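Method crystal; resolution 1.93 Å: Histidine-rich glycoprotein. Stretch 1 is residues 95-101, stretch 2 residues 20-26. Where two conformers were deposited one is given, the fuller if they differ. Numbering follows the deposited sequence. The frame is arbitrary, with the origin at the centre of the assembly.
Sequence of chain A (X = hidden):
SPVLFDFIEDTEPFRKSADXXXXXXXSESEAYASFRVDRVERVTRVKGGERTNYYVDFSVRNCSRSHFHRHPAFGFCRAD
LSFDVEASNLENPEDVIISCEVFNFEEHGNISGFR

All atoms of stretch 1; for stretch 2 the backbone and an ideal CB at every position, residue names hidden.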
# COMPACT_ATOMS: atom_id res chain seq x y z
N ASP A 95 -12.33 0.13 9.62
CA ASP A 95 -10.94 -0.04 10.02
C ASP A 95 -9.99 -0.40 8.88
O ASP A 95 -10.42 -0.80 7.82
CB ASP A 95 -10.79 -1.06 11.16
CG ASP A 95 -11.30 -2.41 10.80
OD1 ASP A 95 -10.77 -2.99 9.86
OD2 ASP A 95 -12.26 -2.91 11.44
N VAL A 96 -8.69 -0.25 9.14
CA VAL A 96 -7.67 -0.42 8.12
C VAL A 96 -6.49 -1.15 8.76
O VAL A 96 -6.09 -0.83 9.89
CB VAL A 96 -7.23 0.94 7.57
CG1 VAL A 96 -6.13 0.79 6.54
CG2 VAL A 96 -8.40 1.68 6.92
N ILE A 97 -5.95 -2.16 8.06
CA ILE A 97 -4.73 -2.83 8.45
C ILE A 97 -3.71 -2.69 7.32
O ILE A 97 -4.03 -2.97 6.16
CB ILE A 97 -5.01 -4.32 8.71
CG1 ILE A 97 -6.06 -4.45 9.83
CG2 ILE A 97 -3.71 -5.04 9.05
CD1 ILE A 97 -6.71 -5.81 9.92
N ILE A 98 -2.50 -2.20 7.66
CA ILE A 98 -1.45 -2.01 6.67
C ILE A 98 -0.11 -2.63 7.07
O ILE A 98 0.38 -2.50 8.21
CB ILE A 98 -1.29 -0.53 6.31
CG1 ILE A 98 0.02 -0.26 5.56
CG2 ILE A 98 -1.37 0.37 7.53
CD1 ILE A 98 -0.12 1.02 4.80
N SER A 99 0.46 -3.33 6.11
CA SER A 99 1.84 -3.81 6.16
C SER A 99 2.60 -3.37 4.93
O SER A 99 2.03 -3.28 3.85
CB SER A 99 1.85 -5.35 6.23
OG SER A 99 1.42 -5.66 7.53
N CYS A 100 3.90 -3.19 5.11
CA CYS A 100 4.81 -2.81 4.09
C CYS A 100 6.13 -3.60 4.19
O CYS A 100 6.55 -4.00 5.31
CB CYS A 100 5.16 -1.34 4.20
SG CYS A 100 3.79 -0.12 3.93
N GLU A 101 6.79 -3.75 3.05
CA GLU A 101 8.10 -4.43 2.97
C GLU A 101 8.93 -3.59 2.01
O GLU A 101 8.39 -3.15 0.99
CB GLU A 101 7.92 -5.80 2.37
CG GLU A 101 7.18 -6.78 3.27
CD GLU A 101 7.96 -7.15 4.53
OE1 GLU A 101 9.22 -7.14 4.49
OE2 GLU A 101 7.30 -7.47 5.55
N UNK A 20 -3.63 7.67 2.25
CA UNK A 20 -4.01 7.72 3.66
C UNK A 20 -3.49 6.50 4.47
O UNK A 20 -3.09 6.63 5.60
CB UNK A 20 -5.53 7.80 3.77
N UNK A 21 -3.52 5.32 3.90
CA UNK A 21 -2.97 4.19 4.62
C UNK A 21 -1.47 4.34 4.84
O UNK A 21 -0.97 3.99 5.92
CB UNK A 21 -3.26 2.89 3.86
N UNK A 22 -0.73 4.82 3.85
CA UNK A 22 0.67 5.09 4.07
C UNK A 22 0.94 6.15 5.16
O UNK A 22 1.86 6.00 6.01
CB UNK A 22 1.30 5.54 2.75
N UNK A 23 0.11 7.17 5.20
CA UNK A 23 0.20 8.24 6.18
C UNK A 23 0.08 7.62 7.57
O UNK A 23 0.87 7.90 8.49
CB UNK A 23 -0.88 9.30 5.95
N UNK A 24 -0.91 6.75 7.72
CA UNK A 24 -1.13 6.07 9.01
C UNK A 24 0.06 5.15 9.34
O UNK A 24 0.55 5.12 10.46
CB UNK A 24 -2.43 5.26 8.98
N UNK A 25 0.52 4.38 8.35
CA UNK A 25 1.61 3.46 8.60
C UNK A 25 2.86 4.18 9.11
O UNK A 25 3.48 3.76 10.11
CB UNK A 25 1.94 2.68 7.32
N UNK A 26 3.25 5.25 8.41
CA UNK A 26 4.43 6.01 8.74
C UNK A 26 4.32 6.70 10.07
O UNK A 26 5.32 6.85 10.71
CB UNK A 26 4.71 7.04 7.65

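Residues 20-26 form a stretch of helix that crosses strand 95-101 at an angle of 73°, with the axes 8.7 Å apart at their closest. Alternate strand residues Val 96, Ile 98 and Cys 100 direct their CB atoms at the helix and present it with an almost wholly apolar surface.

At position 20, nothing of the strand lies within 5.5 Å of the ideal CB, so the strand sets no preference beyond a helical backbone. The residue is Lys 20, extended with all four chi angles t and making no contact with the strand.

Position 21 points toward the strand. Its ideal CB lies 3.8 Å from Ile 98 CD1 and 4.4 Å from Val 96 CG1, so a small apolar side chain would fit without further reach. Ala 21 is found here; its CB packs 3.8 Å from Ile 98 CD1. The same methyl, Ile 98 CD1, also approaches Ala 21 O at 3.3 Å, while that carbonyl accepts the helical hydrogen bond from the backbone N of position 25.

At position 22 the CB points away, and the ideal CB of position 22 is 5.2 Å from Ile 98 CD1; the strand alone would tolerate many residues. Leu 22 makes its closest contact through the backbone, N to Ile 98 CD1 at 4.0 Å.

Position 23 points sideways, beyond the strand's reach, and suits a polar or charged residue as well as any other. Glu 23 leads its carboxylate away.

Position 24 turns toward the strand again, but Ile 98 CG2 is 5.2 Å from the ideal CB. A modest apolar residue would be compatible, though little contact is on offer. Val 24, with chi1 t, brings its CG1 no closer than 4.9 Å to Ile 98 CG2.

Position 25 is the most demanding. Its CA is 6.6 Å from Ile 98 CA, and its ideal CB lies 3.7 Å from Ile 98 CD1 and 4.8 Å from Cys 100 SG. A long apolar or aromatic side chain could run along this surface. Tyr 25 does so with chi1 t: its CD1 meets Ile 98 CG1 at 3.5 Å, and Ile 98 O lies at the ring edge, 3.5 Å from Tyr 25 CD1. Cys 100 SG sits over one face, 3.9 Å from the ring centroid and 12° off the normal, a sulfur-aromatic contact. At the ring's far end, a water joins Tyr 25 OH (2.6 Å from its O) to Cys 100 N (3.2 Å from the same O), accepting from the amide.

Position 26 is out of the strand's reach, so the strand sets no preference; Lys 26 is found, its NZ hydrogen-bonded elsewhere in the structure.

Stretch 2 20-26: KALEVYK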
# COMPACT_ATOMS: atom_id res chain seq x y z
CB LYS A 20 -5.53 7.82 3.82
CG LYS A 20 -5.91 7.86 5.30
CD LYS A 20 -7.36 8.29 5.59
CE LYS A 20 -7.56 8.62 7.09
NZ LYS A 20 -8.84 9.36 7.34
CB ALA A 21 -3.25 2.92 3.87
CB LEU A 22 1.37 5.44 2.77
CG LEU A 22 2.89 5.70 2.85
CD1 LEU A 22 3.69 4.51 3.30
CD2 LEU A 22 3.42 6.18 1.51
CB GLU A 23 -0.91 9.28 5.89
CG GLU A 23 -0.88 10.52 6.75
CD GLU A 23 -2.10 11.43 6.60
OE1 GLU A 23 -3.04 11.14 5.83
OE2 GLU A 23 -2.13 12.43 7.31
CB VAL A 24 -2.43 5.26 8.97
CG1 VAL A 24 -2.49 4.35 10.18
CG2 VAL A 24 -3.69 6.18 8.92
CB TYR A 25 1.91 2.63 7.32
CG TYR A 25 2.91 1.52 7.56
CD1 TYR A 25 2.52 0.27 8.02
CD2 TYR A 25 4.25 1.70 7.26
CE1 TYR A 25 3.43 -0.75 8.22
CE2 TYR A 25 5.17 0.69 7.49
CZ TYR A 25 4.76 -0.52 7.99
OH TYR A 25 5.68 -1.54 8.13
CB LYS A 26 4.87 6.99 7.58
CG LYS A 26 4.05 8.24 7.54
CD LYS A 26 4.57 9.31 6.59
CE LYS A 26 4.66 8.77 5.20
NZ LYS A 26 5.14 9.89 4.35
O HOH W 1 4.57 -3.85 8.22
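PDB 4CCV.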